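Local atomic coordinates of effector protein Lem4 (lpg1101) (Legionella pneumophila subsp. pneumophila, PDB entry 6CGK), a protein that removes phosphate from phosphotyrosine as a membrane-associated bacterial effector of the haloacid dehalogenase superfamily, represented here by an inactivated form of its magnesium-binding HAD domain. Residues 20-25 / 75-80; 80-83 / 89-92; 69-74 / 186-191; 103-106 / 111-114. The protein carries 1 engineered substitution. All coordinates share one frame; numbering follows the deposited sequence.

Contact 1 of 4, residues 20-25 / 75-80; sequences VYLNFD and KNFLQD. Engineered in segment 20-25: N23 (natural residue Asp). With MG (magnesium ion), chain C; PO4 (phosphate ion), chain B.
Oxygen O1 of the bound phosphate is gripped by two successive backbone N-H groups: the nitrogen of D25 gives it a nearly straight bond of 2.9 Å (167° at the hydrogen), and that of F24 a longer, more bent one of 3.3 Å. The turn that makes this possible follows strand 20-23 and is the first signature motif of the HAD superfamily, DxDGT, whose leading aspartate is here the engineered N23. The carbonyl O of D25 points at the magnesium, 2.0 Å away, which also takes phosphate O4 at 2.2 Å, two waters, N23 and D155. S94, R95 and K132 complete the phosphate cradle.

Behind this polar end the strand meets helix 75-80 through hydrocarbon alone. Methyl CD1 of L22 lies 3.7 Å from CD2 of L78, the two leucines sliding past each other in opposite directions. The same CD1 and V20 CG1, the latter 4.2 Å from CE2 of F77, both come up at the edge of the phenyl ring, near its plane. That ring reaches the strand because its CG stands anti to the backbone N (chi1 177°).

The axes of strand 20-23 and helix 75-80 run roughly antiparallel, at 151°, with a closest approach of 12.3 Å. Strand 150-154 flanks one side of strand 19-23 and strand 89-93 the other, while helix 188-198 also touches V20 and F77.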
loop_
_atom_site.group_PDB
_atom_site.type_symbol
_atom_site.label_atom_id
_atom_site.label_comp_id
_atom_site.label_asym_id
_atom_site.label_seq_id
_atom_site.Cartn_x
_atom_site.Cartn_y
_atom_site.Cartn_z
ATOM N N VAL A 20 2.636 5.792 -5.570
ATOM C CA VAL A 20 2.222 5.892 -4.178
ATOM C C VAL A 20 2.637 4.584 -3.511
ATOM O O VAL A 20 2.103 3.519 -3.842
ATOM C CB VAL A 20 0.710 6.128 -4.062
ATOM C CG1 VAL A 20 0.256 6.071 -2.605
ATOM C CG2 VAL A 20 0.324 7.459 -4.737
ATOM N N TYR A 21 3.607 4.665 -2.596
ATOM C CA TYR A 21 4.115 3.526 -1.843
ATOM C C TYR A 21 3.482 3.549 -0.464
ATOM O O TYR A 21 3.716 4.483 0.311
ATOM C CB TYR A 21 5.634 3.602 -1.679
ATOM C CG TYR A 21 6.465 3.321 -2.905
ATOM C CD1 TYR A 21 6.542 2.042 -3.428
ATOM C CD2 TYR A 21 7.241 4.335 -3.501
ATOM C CE1 TYR A 21 7.351 1.751 -4.518
ATOM C CE2 TYR A 21 8.039 4.057 -4.604
ATOM C CZ TYR A 21 8.091 2.773 -5.113
ATOM O OH TYR A 21 8.905 2.492 -6.186
ATOM N N LEU A 22 2.726 2.510 -0.137
ATOM C CA LEU A 22 1.979 2.471 1.110
ATOM C C LEU A 22 2.382 1.227 1.881
ATOM O O LEU A 22 2.327 0.113 1.346
ATOM C CB LEU A 22 0.474 2.458 0.859
ATOM C CG LEU A 22 -0.151 3.508 -0.070
ATOM C CD1 LEU A 22 -1.637 3.268 -0.257
ATOM C CD2 LEU A 22 0.100 4.916 0.465
ATOM N N ASN A 23 2.789 1.426 3.126
ATOM C CA ASN A 23 2.776 0.354 4.084
ATOM C C ASN A 23 1.332 -0.115 4.293
ATOM O O ASN A 23 0.388 0.614 4.016
ATOM C CB ASN A 23 3.379 0.849 5.400
ATOM C CG ASN A 23 3.418 -0.186 6.426
ATOM O OD1 ASN A 23 2.754 -0.064 7.451
ATOM N ND2 ASN A 23 4.219 -1.225 6.195
ATOM N N PHE A 24 1.162 -1.346 4.788
ATOM C CA PHE A 24 -0.208 -1.830 5.013
ATOM C C PHE A 24 -0.633 -1.755 6.478
ATOM O O PHE A 24 -1.492 -0.944 6.825
ATOM C CB PHE A 24 -0.381 -3.268 4.513
ATOM C CG PHE A 24 -1.801 -3.762 4.583
ATOM C CD1 PHE A 24 -2.736 -3.325 3.634
ATOM C CD2 PHE A 24 -2.197 -4.650 5.565
ATOM C CE1 PHE A 24 -4.064 -3.791 3.695
ATOM C CE2 PHE A 24 -3.524 -5.117 5.639
ATOM C CZ PHE A 24 -4.457 -4.675 4.698
ATOM N N ASP A 25 -0.038 -2.568 7.360
ATOM C CA ASP A 25 -0.518 -2.618 8.742
ATOM C C ASP A 25 -0.189 -1.314 9.450
ATOM O O ASP A 25 0.975 -0.898 9.504
ATOM C CB ASP A 25 0.134 -3.768 9.515
ATOM C CG ASP A 25 -0.228 -5.118 8.954
ATOM O OD1 ASP A 25 -1.427 -5.427 8.896
ATOM O OD2 ASP A 25 0.693 -5.865 8.561
ATOM N N LYS A 75 -9.725 3.550 2.866
ATOM C CA LYS A 75 -10.555 2.931 1.848
ATOM C C LYS A 75 -10.912 3.933 0.770
ATOM O O LYS A 75 -10.734 3.674 -0.424
ATOM C CB LYS A 75 -11.824 2.383 2.495
ATOM C CG LYS A 75 -12.881 1.928 1.536
ATOM C CD LYS A 75 -14.137 1.560 2.338
ATOM C CE LYS A 75 -15.127 0.690 1.571
ATOM N NZ LYS A 75 -15.650 1.336 0.347
ATOM N N ASN A 76 -11.433 5.091 1.178
ATOM C CA ASN A 76 -11.813 6.111 0.202
ATOM C C ASN A 76 -10.608 6.567 -0.610
ATOM O O ASN A 76 -10.705 6.758 -1.828
ATOM C CB ASN A 76 -12.454 7.297 0.907
ATOM C CG ASN A 76 -13.817 6.976 1.448
ATOM O OD1 ASN A 76 -14.467 6.018 1.021
ATOM N ND2 ASN A 76 -14.269 7.780 2.393
ATOM N N PHE A 77 -9.455 6.729 0.047
ATOM C CA PHE A 77 -8.234 7.112 -0.662
ATOM C C PHE A 77 -7.875 6.085 -1.731
ATOM O O PHE A 77 -7.618 6.438 -2.887
ATOM C CB PHE A 77 -7.089 7.292 0.340
ATOM C CG PHE A 77 -5.758 7.626 -0.288
ATOM C CD1 PHE A 77 -5.428 8.941 -0.587
ATOM C CD2 PHE A 77 -4.836 6.637 -0.562
ATOM C CE1 PHE A 77 -4.209 9.263 -1.163
ATOM C CE2 PHE A 77 -3.601 6.942 -1.132
ATOM C CZ PHE A 77 -3.287 8.266 -1.437
ATOM N N LEU A 78 -7.861 4.798 -1.365
ATOM C CA LEU A 78 -7.506 3.772 -2.343
ATOM C C LEU A 78 -8.494 3.752 -3.496
ATOM O O LEU A 78 -8.102 3.605 -4.662
ATOM C CB LEU A 78 -7.442 2.401 -1.685
ATOM C CG LEU A 78 -6.313 2.240 -0.676
ATOM C CD1 LEU A 78 -6.532 1.032 0.279
ATOM C CD2 LEU A 78 -4.988 2.149 -1.473
ATOM N N GLN A 79 -9.782 3.894 -3.189
ATOM C CA GLN A 79 -10.772 3.895 -4.249
ATOM C C GLN A 79 -10.611 5.113 -5.145
ATOM O O GLN A 79 -10.753 5.004 -6.367
ATOM C CB GLN A 79 -12.167 3.833 -3.641
ATOM C CG GLN A 79 -12.466 2.490 -3.024
ATOM C CD GLN A 79 -13.879 2.369 -2.526
ATOM O OE1 GLN A 79 -14.454 1.285 -2.555
ATOM N NE2 GLN A 79 -14.440 3.467 -2.031
ATOM N N ASP A 80 -10.304 6.278 -4.561
ATOM C CA ASP A 80 -10.117 7.481 -5.372
ATOM C C ASP A 80 -8.868 7.378 -6.234
ATOM O O ASP A 80 -8.888 7.766 -7.415
ATOM C CB ASP A 80 -10.019 8.729 -4.492
ATOM C CG ASP A 80 -11.354 9.148 -3.888
ATOM O OD1 ASP A 80 -12.441 8.769 -4.403
ATOM O OD2 ASP A 80 -11.298 9.884 -2.880
HETATM MG MG MG C . 2.984 -0.720 9.271
HETATM P P PO4 B . 3.479 -3.895 7.568
HETATM O O1 PO4 B . 2.387 -3.837 6.514
HETATM O O2 PO4 B . 4.885 -4.021 6.989
HETATM O O3 PO4 B . 3.186 -5.114 8.431
HETATM O O4 PO4 B . 3.381 -2.693 8.484
HETATM O O HOH W 1 3.147 -1.337 11.218
HETATM O O HOH W 2 5.044 -0.443 9.133
#

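Contact 2 of 4, residues 80-83 / 89-92; sequences DVNK and KIVI
V81 lays its CG1 methyl against the side chain of I90, 3.6 Å from CG1 and almost as near to CD1, while its CB also comes within 3.9 Å of CD1. This is the closing half of a beta-alpha-beta crossover in a Rossmann-like sheet: helix 72-82 follows strand 19-23 after a long insertion that includes three helices, and a short loop returns the chain into the parallel neighbour 89-93. The contact shows how such a return is packed when five residues separate the two segments.

I90 does most of the reaching. Its CG1 lies beside the backbone N (chi1 -55°) and the chain then runs on extended to CD1, so that the longer branch projects from the strand to the last turn of the helix. L22 and L78 also touch I90, from another direction, and V81 in turn backs onto F192 and I195, which leaves the valine wedged between strand 89-92 and helix 188-198. The backbone of I90, meanwhile, pairs with I116 on the next strand.

N82 contributes differently. Its CB starts off away from the strand, yet the amide bends back, crossing I90 at about a right angle. Its ND2 is satisfied by the backbone O of D111, whereas OD1 merely rests against the methyl of I90 in van der Waals contact, 3.6 Å from CD1.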
loop_
_atom_site.group_PDB
_atom_site.type_symbol
_atom_site.label_atom_id
_atom_site.label_comp_id
_atom_site.label_asym_id
_atom_site.label_seq_id
_atom_site.Cartn_x
_atom_site.Cartn_y
_atom_site.Cartn_z
ATOM N N ASP A 80 -10.304 6.278 -4.561
ATOM C CA ASP A 80 -10.117 7.481 -5.372
ATOM C C ASP A 80 -8.868 7.378 -6.234
ATOM O O ASP A 80 -8.888 7.766 -7.415
ATOM C CB ASP A 80 -10.019 8.729 -4.492
ATOM C CG ASP A 80 -11.354 9.148 -3.888
ATOM O OD1 ASP A 80 -12.441 8.769 -4.403
ATOM O OD2 ASP A 80 -11.298 9.884 -2.880
ATOM N N VAL A 81 -7.753 6.918 -5.653
ATOM C CA VAL A 81 -6.501 6.863 -6.409
ATOM C C VAL A 81 -6.572 5.773 -7.475
ATOM O O VAL A 81 -5.980 5.912 -8.545
ATOM C CB VAL A 81 -5.297 6.655 -5.458
ATOM C CG1 VAL A 81 -3.999 6.468 -6.262
ATOM C CG2 VAL A 81 -5.142 7.840 -4.524
ATOM N N ASN A 82 -7.300 4.677 -7.214
ATOM C CA ASN A 82 -7.532 3.676 -8.260
ATOM C C ASN A 82 -8.095 4.311 -9.523
ATOM O O ASN A 82 -7.785 3.879 -10.645
ATOM C CB ASN A 82 -8.512 2.604 -7.768
ATOM C CG ASN A 82 -7.831 1.441 -7.058
ATOM O OD1 ASN A 82 -6.618 1.202 -7.187
ATOM N ND2 ASN A 82 -8.626 0.701 -6.280
ATOM N N LYS A 83 -8.959 5.318 -9.370
ATOM C CA LYS A 83 -9.556 5.941 -10.548
ATOM C C LYS A 83 -8.537 6.772 -11.327
ATOM O O LYS A 83 -8.773 7.061 -12.502
ATOM C CB LYS A 83 -10.763 6.806 -10.159
ATOM C CG LYS A 83 -11.952 6.028 -9.523
ATOM C CD LYS A 83 -13.008 6.977 -8.906
ATOM C CE LYS A 83 -14.261 6.272 -8.383
ATOM N NZ LYS A 83 -14.101 5.788 -6.963
ATOM N N LYS A 89 0.252 5.037 -9.926
ATOM C CA LYS A 89 0.236 3.629 -9.556
ATOM C C LYS A 89 0.355 3.515 -8.048
ATOM O O LYS A 89 1.028 4.325 -7.404
ATOM C CB LYS A 89 1.385 2.848 -10.218
ATOM C CG LYS A 89 1.213 2.624 -11.720
ATOM C CD LYS A 89 0.615 1.248 -11.990
ATOM C CE LYS A 89 0.504 0.966 -13.483
ATOM N NZ LYS A 89 -0.152 -0.358 -13.730
ATOM N N ILE A 90 -0.291 2.490 -7.496
ATOM C CA ILE A 90 -0.266 2.194 -6.068
ATOM C C ILE A 90 0.574 0.948 -5.853
ATOM O O ILE A 90 0.358 -0.069 -6.528
ATOM C CB ILE A 90 -1.678 1.949 -5.498
ATOM C CG1 ILE A 90 -2.587 3.141 -5.813
ATOM C CG2 ILE A 90 -1.594 1.612 -3.984
ATOM C CD1 ILE A 90 -4.066 2.921 -5.298
ATOM N N VAL A 91 1.518 1.022 -4.916
ATOM C CA VAL A 91 2.368 -0.107 -4.555
ATOM C C VAL A 91 2.243 -0.298 -3.045
ATOM O O VAL A 91 2.535 0.628 -2.280
ATOM C CB VAL A 91 3.845 0.117 -4.934
ATOM C CG1 VAL A 91 4.674 -1.084 -4.501
ATOM C CG2 VAL A 91 4.021 0.372 -6.410
ATOM N N ILE A 92 1.789 -1.475 -2.611
ATOM C CA ILE A 92 1.714 -1.798 -1.178
ATOM C C ILE A 92 2.951 -2.609 -0.800
ATOM O O ILE A 92 3.275 -3.617 -1.449
ATOM C CB ILE A 92 0.422 -2.552 -0.828
ATOM C CG1 ILE A 92 -0.779 -1.614 -1.037
ATOM C CG2 ILE A 92 0.527 -3.074 0.613
ATOM C CD1 ILE A 92 -2.172 -2.286 -0.778
#

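Contact 3 of 4, residues 69-74 / 186-191; sequences KITENA and FKWGEY
From its CB outward, W188 follows the first turn of another helix: CB lies 3.7 Å from the carbonyl O of N73, and CG is scarcely farther from that same oxygen. Two helix N-termini meet here, those of 72-82 and 188-198, which pack on one face of the Rossmann-like sheet. The first begins with a classic N-cap, T71 OG1 accepting from the N of A74 at 3.1 Å.

Farther along the indole, CD1 touches N73 CB and the backbone N of A74, both at 3.7 Å, with N73 CB approaching obliquely. Beyond it the ring slides under A74. The CA of that alanine stands over the face of the five-membered ring, only 13° off the normal, a CH-pi contact, and the CB methyl sits above NE1 and CE2. F186 CB presses on the opposite face, with Y191 CE2 more loosely beside it, so the indole is sandwiched between A74 and residues of its own segment.

The polar edge of the ring stays satisfied. NE1 of W188 donates in the ring plane to the O of water 3 at 2.8 Å. That water O lies 2.6 Å from OG1 of T71, the very atom that caps helix 72-82.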
loop_
_atom_site.group_PDB
_atom_site.type_symbol
_atom_site.label_atom_id
_atom_site.label_comp_id
_atom_site.label_asym_id
_atom_site.label_seq_id
_atom_site.Cartn_x
_atom_site.Cartn_y
_atom_site.Cartn_z
ATOM N N LYS A 69 -9.252 -3.147 11.057
ATOM C CA LYS A 69 -9.839 -2.944 9.734
ATOM C C LYS A 69 -9.133 -1.841 8.944
ATOM O O LYS A 69 -8.504 -0.939 9.495
ATOM C CB LYS A 69 -11.316 -2.601 9.865
ATOM C CG LYS A 69 -12.109 -3.657 10.651
ATOM C CD LYS A 69 -13.567 -3.260 10.864
ATOM C CE LYS A 69 -14.345 -4.348 11.615
ATOM N NZ LYS A 69 -15.810 -4.000 11.634
ATOM N N ILE A 70 -9.278 -1.918 7.620
ATOM C CA ILE A 70 -8.948 -0.783 6.758
ATOM C C ILE A 70 -9.763 0.419 7.224
ATOM O O ILE A 70 -10.958 0.293 7.541
ATOM C CB ILE A 70 -9.230 -1.146 5.292
ATOM C CG1 ILE A 70 -8.328 -2.312 4.884
ATOM C CG2 ILE A 70 -9.009 0.045 4.386
ATOM C CD1 ILE A 70 -8.330 -2.660 3.440
ATOM N N THR A 71 -9.104 1.564 7.377
ATOM C CA THR A 71 -9.846 2.669 7.952
ATOM C C THR A 71 -10.737 3.259 6.880
ATOM O O THR A 71 -10.482 3.106 5.687
ATOM C CB THR A 71 -8.934 3.762 8.508
ATOM O OG1 THR A 71 -8.328 4.465 7.424
ATOM C CG2 THR A 71 -7.862 3.171 9.427
ATOM N N GLU A 72 -11.790 3.945 7.320
ATOM C CA GLU A 72 -12.711 4.551 6.366
ATOM C C GLU A 72 -11.986 5.462 5.381
ATOM O O GLU A 72 -12.204 5.386 4.166
ATOM C CB GLU A 72 -13.789 5.329 7.117
ATOM C CG GLU A 72 -15.051 5.521 6.301
ATOM C CD GLU A 72 -15.841 4.229 6.163
ATOM O OE1 GLU A 72 -16.112 3.806 5.015
ATOM O OE2 GLU A 72 -16.173 3.626 7.211
ATOM N N ASN A 73 -11.113 6.335 5.886
ATOM C CA ASN A 73 -10.442 7.291 5.011
ATOM C C ASN A 73 -9.413 6.623 4.107
ATOM O O ASN A 73 -9.156 7.108 3.003
ATOM C CB ASN A 73 -9.790 8.387 5.849
ATOM C CG ASN A 73 -10.813 9.251 6.565
ATOM O OD1 ASN A 73 -11.937 9.411 6.095
ATOM N ND2 ASN A 73 -10.427 9.812 7.703
ATOM N N ALA A 74 -8.798 5.530 4.548
ATOM C CA ALA A 74 -7.842 4.846 3.680
ATOM C C ALA A 74 -8.567 4.127 2.557
ATOM O O ALA A 74 -8.085 4.076 1.424
ATOM C CB ALA A 74 -6.999 3.852 4.499
ATOM N N PHE A 186 -3.537 9.367 9.662
ATOM C CA PHE A 186 -3.115 9.786 8.329
ATOM C C PHE A 186 -4.175 10.670 7.676
ATOM O O PHE A 186 -5.375 10.395 7.771
ATOM C CB PHE A 186 -2.845 8.566 7.455
ATOM C CG PHE A 186 -1.622 7.799 7.858
ATOM C CD1 PHE A 186 -1.679 6.853 8.862
ATOM C CD2 PHE A 186 -0.410 8.037 7.235
ATOM C CE1 PHE A 186 -0.549 6.153 9.236
ATOM C CE2 PHE A 186 0.727 7.337 7.603
ATOM C CZ PHE A 186 0.656 6.395 8.603
ATOM N N LYS A 187 -3.725 11.732 7.004
ATOM C CA LYS A 187 -4.630 12.718 6.407
ATOM C C LYS A 187 -4.792 12.429 4.914
ATOM O O LYS A 187 -4.306 13.154 4.038
ATOM C CB LYS A 187 -4.108 14.131 6.664
ATOM C CG LYS A 187 -3.421 14.286 8.019
ATOM C CD LYS A 187 -3.913 15.501 8.782
ATOM N N TRP A 188 -5.497 11.328 4.634
ATOM C CA TRP A 188 -5.595 10.832 3.261
ATOM C C TRP A 188 -6.187 11.877 2.322
ATOM O O TRP A 188 -5.744 12.009 1.172
ATOM C CB TRP A 188 -6.417 9.542 3.236
ATOM C CG TRP A 188 -5.772 8.450 4.032
ATOM C CD1 TRP A 188 -6.166 7.974 5.252
ATOM C CD2 TRP A 188 -4.595 7.713 3.677
ATOM N NE1 TRP A 188 -5.309 6.973 5.679
ATOM C CE2 TRP A 188 -4.340 6.795 4.726
ATOM C CE3 TRP A 188 -3.743 7.725 2.567
ATOM C CZ2 TRP A 188 -3.262 5.908 4.696
ATOM C CZ3 TRP A 188 -2.683 6.849 2.537
ATOM C CH2 TRP A 188 -2.445 5.953 3.593
ATOM N N GLY A 189 -7.174 12.642 2.792
ATOM C CA GLY A 189 -7.731 13.699 1.963
ATOM C C GLY A 189 -6.692 14.720 1.540
ATOM O O GLY A 189 -6.670 15.157 0.387
ATOM N N GLU A 190 -5.814 15.112 2.466
ATOM C CA GLU A 190 -4.717 16.013 2.117
ATOM C C GLU A 190 -3.728 15.350 1.168
ATOM O O GLU A 190 -3.172 16.011 0.281
ATOM C CB GLU A 190 -4.010 16.488 3.381
ATOM C CG GLU A 190 -4.790 17.550 4.125
ATOM C CD GLU A 190 -4.090 18.021 5.384
ATOM O OE1 GLU A 190 -4.765 18.151 6.433
ATOM O OE2 GLU A 190 -2.865 18.260 5.328
ATOM N N TYR A 191 -3.484 14.049 1.337
ATOM C CA TYR A 191 -2.566 13.363 0.429
ATOM C C TYR A 191 -3.152 13.263 -0.970
ATOM O O TYR A 191 -2.409 13.315 -1.955
ATOM C CB TYR A 191 -2.214 11.964 0.944
ATOM C CG TYR A 191 -1.783 11.912 2.395
ATOM C CD1 TYR A 191 -1.331 13.051 3.055
ATOM C CD2 TYR A 191 -1.846 10.717 3.121
ATOM C CE1 TYR A 191 -0.955 13.000 4.402
ATOM C CE2 TYR A 191 -1.464 10.663 4.455
ATOM C CZ TYR A 191 -1.025 11.805 5.085
ATOM O OH TYR A 191 -0.664 11.756 6.419
HETATM O O HOH W 3 -5.861 5.201 7.722
#

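Contact 4 of 4, residues 103-106 / 111-114; sequences ALLE and DHRN
Helix 103-106 lies beside the irregular chain of 111-114, the two coming closest at L105 and H112, whose CA atoms are 7.0 Å apart. An Asx turn shapes the second segment: D111 OD1 accepts from the backbone N of R113 at 3.0 Å, folding the chain around H112.

The histidine carries the contact. Its CG sits in the crowded position between the backbone N and the carbonyl carbon (chi1 62°), which turns the imidazole toward the helix. At the base of the ring, CD1 of L105 packs on CB of H112 at 3.7 Å. The leucine CB lies near CD2 of the ring. The far edge is polar. NE2 of H112 donates to OE2 of E106 at 2.8 Å in a virtually straight bond (173°), with the oxygen lying in the ring plane. Seen from the glutamate, the donor arrives on the anti side of OE2 and 34° out of the carboxylate plane. Carboxylate and ring are turned against each other. The glutamate chain, extended beyond CG, crosses the histidine at a slant, with CG in plane at the imidazole edge.

OE1 of E106 forms a salt bridge with R54. One carboxylate thus ties the loop to helix 51-55 as well; it would probably favour a protonated H112, an effect that R54 should temper.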
loop_
_atom_site.group_PDB
_atom_site.type_symbol
_atom_site.label_atom_id
_atom_site.label_comp_id
_atom_site.label_asym_id
_atom_site.label_seq_id
_atom_site.Cartn_x
_atom_site.Cartn_y
_atom_site.Cartn_z
ATOM N N ALA A 103 -7.387 -10.148 1.055
ATOM C CA ALA A 103 -8.655 -10.385 1.718
ATOM C C ALA A 103 -9.242 -9.087 2.250
ATOM O O ALA A 103 -10.436 -8.821 2.100
ATOM C CB ALA A 103 -8.457 -11.403 2.868
ATOM N N LEU A 104 -8.435 -8.288 2.947
ATOM C CA LEU A 104 -8.997 -7.069 3.539
ATOM C C LEU A 104 -9.441 -6.093 2.449
ATOM O O LEU A 104 -10.513 -5.485 2.554
ATOM C CB LEU A 104 -7.973 -6.391 4.461
ATOM C CG LEU A 104 -8.175 -6.880 5.916
ATOM C CD1 LEU A 104 -8.041 -8.385 6.018
ATOM C CD2 LEU A 104 -7.198 -6.190 6.858
ATOM N N LEU A 105 -8.635 -5.922 1.405
ATOM C CA LEU A 105 -9.096 -5.118 0.266
ATOM C C LEU A 105 -10.433 -5.636 -0.269
ATOM O O LEU A 105 -11.363 -4.856 -0.538
ATOM C CB LEU A 105 -8.030 -5.129 -0.817
ATOM C CG LEU A 105 -6.708 -4.457 -0.395
ATOM C CD1 LEU A 105 -5.579 -4.740 -1.412
ATOM C CD2 LEU A 105 -6.898 -2.948 -0.194
ATOM N N GLU A 106 -10.545 -6.950 -0.465
ATOM C CA GLU A 106 -11.799 -7.516 -0.969
ATOM C C GLU A 106 -12.969 -7.298 -0.014
ATOM O O GLU A 106 -14.091 -7.017 -0.450
ATOM C CB GLU A 106 -11.612 -9.001 -1.273
ATOM C CG GLU A 106 -10.745 -9.198 -2.514
ATOM C CD GLU A 106 -10.057 -10.536 -2.580
ATOM O OE1 GLU A 106 -10.247 -11.373 -1.650
ATOM O OE2 GLU A 106 -9.306 -10.732 -3.563
ATOM N N ASP A 111 -10.923 -2.515 -5.395
ATOM C CA ASP A 111 -10.314 -3.235 -6.493
ATOM C C ASP A 111 -8.799 -3.220 -6.323
ATOM O O ASP A 111 -8.213 -2.178 -6.019
ATOM C CB ASP A 111 -10.736 -2.547 -7.806
ATOM C CG ASP A 111 -10.145 -3.182 -9.042
ATOM O OD1 ASP A 111 -9.695 -4.337 -9.002
ATOM O OD2 ASP A 111 -10.203 -2.508 -10.103
ATOM N N HIS A 112 -8.168 -4.386 -6.436
ATOM C CA HIS A 112 -6.725 -4.449 -6.320
ATOM C C HIS A 112 -6.080 -4.984 -7.601
ATOM O O HIS A 112 -4.869 -5.248 -7.612
ATOM C CB HIS A 112 -6.319 -5.219 -5.030
ATOM C CG HIS A 112 -6.757 -6.649 -4.961
ATOM N ND1 HIS A 112 -6.097 -7.665 -5.616
ATOM C CD2 HIS A 112 -7.748 -7.252 -4.247
ATOM C CE1 HIS A 112 -6.679 -8.821 -5.355
ATOM N NE2 HIS A 112 -7.693 -8.597 -4.532
ATOM N N ARG A 113 -6.844 -5.071 -8.694
ATOM C CA ARG A 113 -6.335 -5.578 -9.965
ATOM C C ARG A 113 -5.042 -4.881 -10.368
ATOM O O ARG A 113 -4.136 -5.513 -10.919
ATOM C CB ARG A 113 -7.369 -5.380 -11.075
ATOM N N ASN A 114 -4.958 -3.572 -10.134
ATOM C CA ASN A 114 -3.826 -2.775 -10.610
ATOM C C ASN A 114 -2.894 -2.376 -9.492
ATOM O O ASN A 114 -1.888 -1.715 -9.758
ATOM C CB ASN A 114 -4.312 -1.504 -11.323
ATOM C CG ASN A 114 -5.068 -1.795 -12.622
ATOM O OD1 ASN A 114 -6.139 -1.231 -12.873
ATOM N ND2 ASN A 114 -4.514 -2.671 -13.445
#

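The contacts illustrate how a HAD core is packed about helix 72-82 and the sheet. Contacts 1 and 2, centred 7 Å apart, share that helix and join through the sheet, V20 O to V91 N and V20 N to K89 O both at 2.8 Å. Contact 3 leans on contact 1 where F77 CD2 lies 3.5 Å from W188 CE3. Contact 4 meets contact 1 through the other methyl of L78, CD1, which lies 4.0 Å from L105 CD2, while I70 of contact 3 touches L104. Only contact 1 holds magnesium ligands; the side chain of W188 is about 10 Å from the ion and that of L105 about 14 Å, so contacts 3 and 4 stand off from the site.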